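Local atomic coordinates of beta-lactamase (Serratia marcescens, PDB entry 5GWA), a protein that acts as a class A extended-spectrum beta-lactamase, probably opening the ring of beta-lactam antibiotics with water, and binds the inhibitor avibactam. Residues Ala25-Ile29 with Val168-Lys172; Leu171-Tyr175 with Asp232-Ile236; Leu238-Phe244 with Val271-Val276. All coordinates share one frame; numbering follows the deposited sequence.

How the contacts relate
Contacts 1 and 2 are buried and share Leu171 and Lys172 of helix 164-175, which lies on one face of the five-stranded antiparallel sheet. Contact 1 joins the helix to strand 21-28, contact 2 to strand 227-237, and Ile29 packs on both Tyr175 and Ile235 where the two contacts adjoin. Contact 3 is only partly buried: it holds the turn before strand 243-253, and the start of that strand, against helix 257-276 on the other face. Contact 1 combines aliphatic side chains with the long Lys172 chain, whose amino group bonds to a strand carbonyl at the less buried border; contact 2 is purely apolar; contact 3 is aromatic and aliphatic, with a sodium ion and a sulfate bound at its margin.

Contact 1: residues Ala25-Ile29 with Val168-Lys172; sequences AVLGI and VQLLK
Ala25 and Leu27 of strand 21-28 pack on Val168 and Lys172 of helix 164-175 in a buried helix-on-sheet contact, fastened at one border by a lysine-to-carbonyl hydrogen bond. Strand and helix segments run the same way, 28° apart, with their axes 8.4 Å from each other at closest approach. Val168 fills the start of the interface with both of its branches. Its CG2 methyl meets Ala25 CB at 3.7 Å and also touches Leu27 CB, while CG1 rests on the strand backbone, 3.4 Å from Ala25 O. Between Ala25 and Leu27, Val26 points to the other side of the sheet. The strand thereby serves both faces of the antiparallel sheet, which the class A beta-lactamase fold covers with helices on either side; strand 21-28 lies in it between strands 34-37 and 243-253. Leu27 reaches over the first turn of the helix segment. Its CD2 sits 3.8 Å from Val168 O and 3.9 Å from Lys172 CD, and its side chain crosses that of Lys172 at about a right angle. Lys172 leaves the helix with CG anti to the backbone N (chi1 178°) and stays extended to its end, which carries the amino group across to the strand. NZ donates to Gly28 O at 2.8 Å, with a C=O...N angle of 163°, so the nitrogen lies nearly in line with the carbonyl. The aliphatic part of the same side chain is lined by apolar carbon: Ile29 CD1 comes to 3.9 Å from Lys172 CB and also touches CG, the two side chains passing in opposite directions. Lys172 and Leu27, both partly exposed, form the more open border, whereas Leu171 turns inward to Phe51 of helix 49-63.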
# COMPACT_ATOMS: atom_id res chain seq x y z
N ALA A 25 19.46 19.18 -5.60
CA ALA A 25 19.56 20.27 -6.57
C ALA A 25 18.53 21.32 -6.24
O ALA A 25 17.42 21.02 -5.78
CB ALA A 25 19.37 19.80 -7.98
N VAL A 26 18.92 22.57 -6.52
CA VAL A 26 18.07 23.73 -6.33
C VAL A 26 18.26 24.62 -7.55
O VAL A 26 19.39 24.81 -8.01
CB VAL A 26 18.45 24.54 -5.07
CG1 VAL A 26 17.43 25.65 -4.82
CG2 VAL A 26 18.56 23.67 -3.84
N LEU A 27 17.16 25.16 -8.06
CA LEU A 27 17.21 26.14 -9.14
C LEU A 27 16.19 27.23 -8.85
O LEU A 27 14.99 26.97 -8.70
CB LEU A 27 16.86 25.44 -10.45
CG LEU A 27 17.30 25.92 -11.81
CD1 LEU A 27 18.80 26.28 -11.77
CD2 LEU A 27 17.06 24.80 -12.81
N GLY A 28 16.63 28.49 -8.86
CA GLY A 28 15.67 29.58 -8.78
C GLY A 28 14.77 29.60 -10.00
O GLY A 28 15.20 29.32 -11.10
N ILE A 29 13.50 30.01 -9.82
CA ILE A 29 12.59 30.07 -10.94
C ILE A 29 12.75 31.37 -11.70
O ILE A 29 12.86 31.39 -12.93
CB ILE A 29 11.12 29.90 -10.50
CG1 ILE A 29 10.88 28.51 -9.88
CG2 ILE A 29 10.21 30.03 -11.69
CD1 ILE A 29 11.29 27.37 -10.78
N VAL A 168 15.16 19.45 -11.20
CA VAL A 168 14.83 20.85 -11.03
C VAL A 168 14.80 21.61 -12.38
O VAL A 168 13.99 22.53 -12.52
CB VAL A 168 15.69 21.59 -10.00
CG1 VAL A 168 15.49 21.05 -8.60
CG2 VAL A 168 17.17 21.60 -10.41
N GLN A 169 15.59 21.20 -13.36
CA GLN A 169 15.45 21.73 -14.73
C GLN A 169 14.04 21.50 -15.25
O GLN A 169 13.40 22.42 -15.79
CB GLN A 169 16.48 21.11 -15.65
CG GLN A 169 17.90 21.56 -15.35
CD GLN A 169 18.95 20.61 -15.87
OE1 GLN A 169 18.70 19.84 -16.81
NE2 GLN A 169 20.15 20.68 -15.30
N LEU A 170 13.56 20.28 -15.07
CA LEU A 170 12.20 19.96 -15.48
C LEU A 170 11.17 20.73 -14.70
O LEU A 170 10.12 21.15 -15.27
CB LEU A 170 11.98 18.45 -15.39
CG LEU A 170 10.62 17.91 -15.84
CD1 LEU A 170 10.50 18.08 -17.35
CD2 LEU A 170 10.43 16.43 -15.49
N LEU A 171 11.32 20.80 -13.38
CA LEU A 171 10.37 21.55 -12.55
C LEU A 171 10.28 23.02 -12.95
O LEU A 171 9.21 23.61 -12.90
CB LEU A 171 10.73 21.45 -11.07
CG LEU A 171 10.47 20.09 -10.44
CD1 LEU A 171 11.26 19.96 -9.16
CD2 LEU A 171 8.99 19.84 -10.15
N LYS A 172 11.41 23.60 -13.35
CA LYS A 172 11.44 25.00 -13.78
C LYS A 172 10.76 25.23 -15.14
O LYS A 172 9.92 26.14 -15.23
CB LYS A 172 12.88 25.50 -13.79
CG LYS A 172 13.04 26.93 -14.27
CD LYS A 172 14.46 27.41 -14.05
CE LYS A 172 14.65 28.85 -14.47
NZ LYS A 172 15.88 29.44 -13.86

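Contact 2: residues Leu171-Tyr175 with Asp232-Ile236; sequences LKKFY and DIGII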
# COMPACT_ATOMS: atom_id res chain seq x y z
N LEU A 171 11.32 20.80 -13.38
CA LEU A 171 10.37 21.55 -12.55
C LEU A 171 10.28 23.02 -12.95
O LEU A 171 9.21 23.61 -12.90
CB LEU A 171 10.73 21.45 -11.07
CG LEU A 171 10.47 20.09 -10.44
CD1 LEU A 171 11.26 19.96 -9.16
CD2 LEU A 171 8.99 19.84 -10.15
N LYS A 172 11.41 23.60 -13.35
CA LYS A 172 11.44 25.00 -13.78
C LYS A 172 10.76 25.23 -15.14
O LYS A 172 9.92 26.14 -15.23
CB LYS A 172 12.88 25.50 -13.79
CG LYS A 172 13.04 26.93 -14.27
CD LYS A 172 14.46 27.41 -14.05
CE LYS A 172 14.65 28.85 -14.47
NZ LYS A 172 15.88 29.44 -13.86
N LYS A 173 10.98 24.34 -16.09
CA LYS A 173 10.27 24.35 -17.39
C LYS A 173 8.78 24.28 -17.12
O LYS A 173 7.97 25.05 -17.65
CB LYS A 173 10.69 23.17 -18.24
CG LYS A 173 12.11 23.27 -18.78
CD LYS A 173 12.37 22.20 -19.84
CE LYS A 173 13.79 22.26 -20.34
NZ LYS A 173 13.85 23.22 -21.48
N PHE A 174 8.41 23.40 -16.19
CA PHE A 174 6.99 23.27 -15.86
C PHE A 174 6.43 24.55 -15.22
O PHE A 174 5.34 25.00 -15.61
CB PHE A 174 6.79 22.09 -14.90
CG PHE A 174 5.49 22.11 -14.16
CD1 PHE A 174 4.31 21.90 -14.82
CD2 PHE A 174 5.47 22.25 -12.78
CE1 PHE A 174 3.11 21.93 -14.14
CE2 PHE A 174 4.27 22.28 -12.09
CZ PHE A 174 3.09 22.06 -12.77
N TYR A 175 7.12 25.09 -14.21
CA TYR A 175 6.56 26.19 -13.42
C TYR A 175 6.37 27.43 -14.26
O TYR A 175 5.45 28.21 -14.03
CB TYR A 175 7.42 26.53 -12.17
CG TYR A 175 6.61 27.23 -11.14
CD1 TYR A 175 5.84 26.52 -10.25
CD2 TYR A 175 6.46 28.62 -11.16
CE1 TYR A 175 5.01 27.14 -9.34
CE2 TYR A 175 5.61 29.25 -10.26
CZ TYR A 175 4.87 28.51 -9.36
OH TYR A 175 3.97 29.08 -8.47
N ASP A 232 11.79 13.85 -2.09
CA ASP A 232 10.75 14.88 -2.23
C ASP A 232 11.25 15.92 -3.23
O ASP A 232 12.43 16.32 -3.19
CB ASP A 232 10.42 15.46 -0.88
CG ASP A 232 9.08 16.18 -0.85
OD1 ASP A 232 8.29 16.03 -1.82
OD2 ASP A 232 8.80 16.83 0.20
N ILE A 233 10.39 16.28 -4.19
CA ILE A 233 10.73 17.23 -5.25
C ILE A 233 9.62 18.25 -5.37
O ILE A 233 8.46 17.90 -5.15
CB ILE A 233 10.98 16.53 -6.62
CG1 ILE A 233 9.70 16.02 -7.26
CG2 ILE A 233 11.97 15.41 -6.44
CD1 ILE A 233 9.90 15.57 -8.69
N GLY A 234 9.94 19.51 -5.68
CA GLY A 234 8.85 20.49 -5.82
C GLY A 234 9.30 21.89 -6.07
O GLY A 234 10.49 22.15 -6.27
N ILE A 235 8.33 22.78 -6.02
CA ILE A 235 8.56 24.22 -6.19
C ILE A 235 8.00 24.90 -4.96
O ILE A 235 6.85 24.65 -4.58
CB ILE A 235 7.88 24.79 -7.44
CG1 ILE A 235 8.21 23.97 -8.69
CG2 ILE A 235 8.26 26.27 -7.63
CD1 ILE A 235 7.12 22.99 -9.05
N ILE A 236 8.80 25.79 -4.36
CA ILE A 236 8.42 26.43 -3.12
C ILE A 236 8.30 27.94 -3.33
O ILE A 236 9.14 28.55 -4.01
CB ILE A 236 9.44 26.10 -2.04
CG1 ILE A 236 9.46 24.57 -1.85
CG2 ILE A 236 9.14 26.78 -0.73
CD1 ILE A 236 10.43 24.05 -0.84
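The Tyr175 ring takes a methyl of Ile235 on one face: CG2 lies 4.0 Å from the ring centroid, 28° off the normal, a CH-pi contact. Phe174 meets the same isoleucine at its edge, where Ile235 CD1 comes to 4.1 Å from Phe174 CD2 near the ring plane. Of the two methyls, CG2 serves Tyr175 alone, whereas CD1 reaches both rings. The Ile235 chi2 of 99° is well off the staggered values and places CD1 among three side chains, 3.8 Å from Leu171 CD2, 3.9 Å from Tyr175 CD1 and beside Phe174. Leu171 and Ile235 run past one another head to tail. The other Leu171 methyl, CD1, lies 3.7 Å from Gly234 O, so the leucine rests on the strand backbone at Gly234. Leu171 CD1 also approaches Ile233 CB, at 4.3 Å. Beyond this apolar layer the Phe174 ring meets Phe51 edge-to-face and touches helix 182-193. Helix 164-175 spans from strand 21-28 over strand 243-253 to strand 227-237, helix-on-sheet packing of the class A beta-lactamase fold; next to strand 227-237 runs strand 212-218, which carries Lys215 and Thr216 of the avibactam pocket.

Contact 3: residues Leu238-Phe244 with Val271-Val276; sequences LPNGKHF and VWDYLV. With NA (sodium ion), chain R; SO4 (sulfate ion), chain C.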
# COMPACT_ATOMS: atom_id res chain seq x y z
N LEU A 238 8.46 31.62 -1.85
CA LEU A 238 9.09 32.41 -0.81
C LEU A 238 8.13 33.48 -0.28
O LEU A 238 7.11 33.76 -0.90
CB LEU A 238 10.37 33.04 -1.37
CG LEU A 238 11.51 32.03 -1.65
CD1 LEU A 238 12.42 32.59 -2.72
CD2 LEU A 238 12.26 31.72 -0.37
N PRO A 239 8.50 34.13 0.83
CA PRO A 239 7.61 35.12 1.41
C PRO A 239 7.38 36.32 0.52
O PRO A 239 6.40 37.05 0.75
CB PRO A 239 8.32 35.51 2.70
CG PRO A 239 9.19 34.33 3.02
CD PRO A 239 9.68 33.90 1.68
N ASN A 240 8.24 36.53 -0.48
CA ASN A 240 8.08 37.60 -1.45
C ASN A 240 7.56 37.18 -2.81
O ASN A 240 7.67 37.93 -3.79
CB ASN A 240 9.39 38.37 -1.61
CG ASN A 240 10.42 37.59 -2.38
OD1 ASN A 240 10.26 36.39 -2.60
ND2 ASN A 240 11.43 38.29 -2.89
N GLY A 241 6.98 35.98 -2.87
CA GLY A 241 6.29 35.56 -4.07
C GLY A 241 7.17 34.88 -5.10
O GLY A 241 6.67 34.31 -6.06
N LYS A 242 8.49 34.99 -4.93
CA LYS A 242 9.39 34.33 -5.84
C LYS A 242 9.37 32.84 -5.51
O LYS A 242 8.90 32.46 -4.42
CB LYS A 242 10.82 34.90 -5.68
CG LYS A 242 11.01 36.33 -6.19
CD LYS A 242 11.03 36.39 -7.70
CE LYS A 242 10.61 37.75 -8.24
NZ LYS A 242 11.71 38.75 -8.20
N HIS A 243 10.03 32.05 -6.35
CA HIS A 243 9.97 30.58 -6.24
C HIS A 243 11.32 29.91 -6.43
O HIS A 243 12.15 30.41 -7.16
CB HIS A 243 9.05 30.01 -7.30
CG HIS A 243 7.67 30.61 -7.28
ND1 HIS A 243 7.36 31.74 -7.99
CD2 HIS A 243 6.53 30.21 -6.68
CE1 HIS A 243 6.09 32.07 -7.77
NE2 HIS A 243 5.56 31.16 -6.98
N PHE A 244 11.50 28.76 -5.80
CA PHE A 244 12.63 27.90 -6.13
C PHE A 244 12.18 26.46 -6.31
O PHE A 244 11.30 25.98 -5.59
CB PHE A 244 13.78 28.04 -5.12
CG PHE A 244 13.47 27.61 -3.71
CD1 PHE A 244 12.88 28.48 -2.81
CD2 PHE A 244 13.87 26.36 -3.23
CE1 PHE A 244 12.59 28.09 -1.53
CE2 PHE A 244 13.62 25.98 -1.91
CZ PHE A 244 13.01 26.86 -1.05
N VAL A 271 18.19 25.87 2.74
CA VAL A 271 18.06 26.60 1.49
C VAL A 271 17.08 27.76 1.65
O VAL A 271 17.33 28.86 1.19
CB VAL A 271 17.62 25.65 0.34
CG1 VAL A 271 17.32 26.41 -0.92
CG2 VAL A 271 18.69 24.60 0.09
N TRP A 272 15.95 27.47 2.28
CA TRP A 272 14.94 28.48 2.59
C TRP A 272 15.56 29.64 3.38
O TRP A 272 15.41 30.79 2.99
CB TRP A 272 13.79 27.83 3.37
CG TRP A 272 12.80 28.79 3.93
CD1 TRP A 272 12.87 29.43 5.15
CD2 TRP A 272 11.58 29.22 3.32
NE1 TRP A 272 11.76 30.21 5.33
CE2 TRP A 272 11.01 30.18 4.18
CE3 TRP A 272 10.97 28.98 2.10
CZ2 TRP A 272 9.74 30.72 3.95
CZ3 TRP A 272 9.73 29.57 1.84
CH2 TRP A 272 9.16 30.47 2.74
N ASP A 273 16.28 29.31 4.46
CA ASP A 273 16.87 30.34 5.31
C ASP A 273 17.82 31.23 4.51
O ASP A 273 17.80 32.42 4.66
CB ASP A 273 17.60 29.72 6.51
CG ASP A 273 16.66 29.23 7.59
OD1 ASP A 273 15.46 29.60 7.59
OD2 ASP A 273 17.14 28.51 8.49
N TYR A 274 18.61 30.64 3.61
CA TYR A 274 19.52 31.40 2.74
C TYR A 274 18.77 32.32 1.78
O TYR A 274 19.09 33.53 1.64
CB TYR A 274 20.41 30.44 1.95
CG TYR A 274 21.34 31.16 1.00
CD1 TYR A 274 22.50 31.75 1.46
CD2 TYR A 274 20.97 31.38 -0.33
CE1 TYR A 274 23.32 32.48 0.60
CE2 TYR A 274 21.78 32.10 -1.19
CZ TYR A 274 22.94 32.66 -0.71
OH TYR A 274 23.76 33.35 -1.57
N LEU A 275 17.75 31.78 1.12
CA LEU A 275 17.04 32.57 0.13
C LEU A 275 16.17 33.68 0.76
O LEU A 275 15.92 34.66 0.10
CB LEU A 275 16.20 31.67 -0.80
CG LEU A 275 17.00 30.69 -1.63
CD1 LEU A 275 16.06 29.72 -2.34
CD2 LEU A 275 17.88 31.39 -2.65
N VAL A 276 15.62 33.48 1.95
CA VAL A 276 14.81 34.55 2.55
C VAL A 276 15.69 35.70 3.04
O VAL A 276 15.34 36.87 2.86
CB VAL A 276 13.87 34.07 3.67
CG1 VAL A 276 12.88 33.03 3.15
CG2 VAL A 276 14.63 33.56 4.88
NA NA R . 13.67 32.87 -7.94
S SO4 C . 1.86 30.76 -5.39
O1 SO4 C . 1.04 31.29 -6.49
O2 SO4 C . 1.47 29.35 -5.42
O3 SO4 C . 3.24 31.04 -5.83
O4 SO4 C . 1.46 31.52 -4.19
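Phe244 and Trp272 are brought together by two different chi1 settings: at 63° the Phe244 ring stands between its own backbone N and carbonyl carbon, while at 171° the indole swings away from its backbone N toward the sheet. The side chains cross at about a right angle, Trp272 CE3 lying at the edge of the phenyl ring, 4.1 Å from CE1. Over a face of that ring sits Leu275 CD1, 3.8 Å from the centroid, in a CH-pi contact. Leu238 CD2 wedges among the helix side chains, 3.8 Å from Val276 CG1 and 3.9 Å from Trp272 CE3. Beside it Pro239 CD is 3.6 Å from both Trp272 CH2 and Val276 CG1. These two residues open a type I turn, Leu238 to Gly241; overlapping its end, Asn240 OD1 accepts from Lys242 N, an Asx turn. At the far margin His243 NE2 donates to O3 of a sulfate, probably from the crystallisation liquor, at 2.6 Å. A sodium ion is coordinated by His243 O, at 3.0 Å, and Glu30. The turn links strands 227-237 and 243-253; Ile236 of the former touches both Phe244 and Trp272, Val26 of strand 21-28 packs on Phe244 and Val271, and Ile11 of helix 4-15 meets Val271.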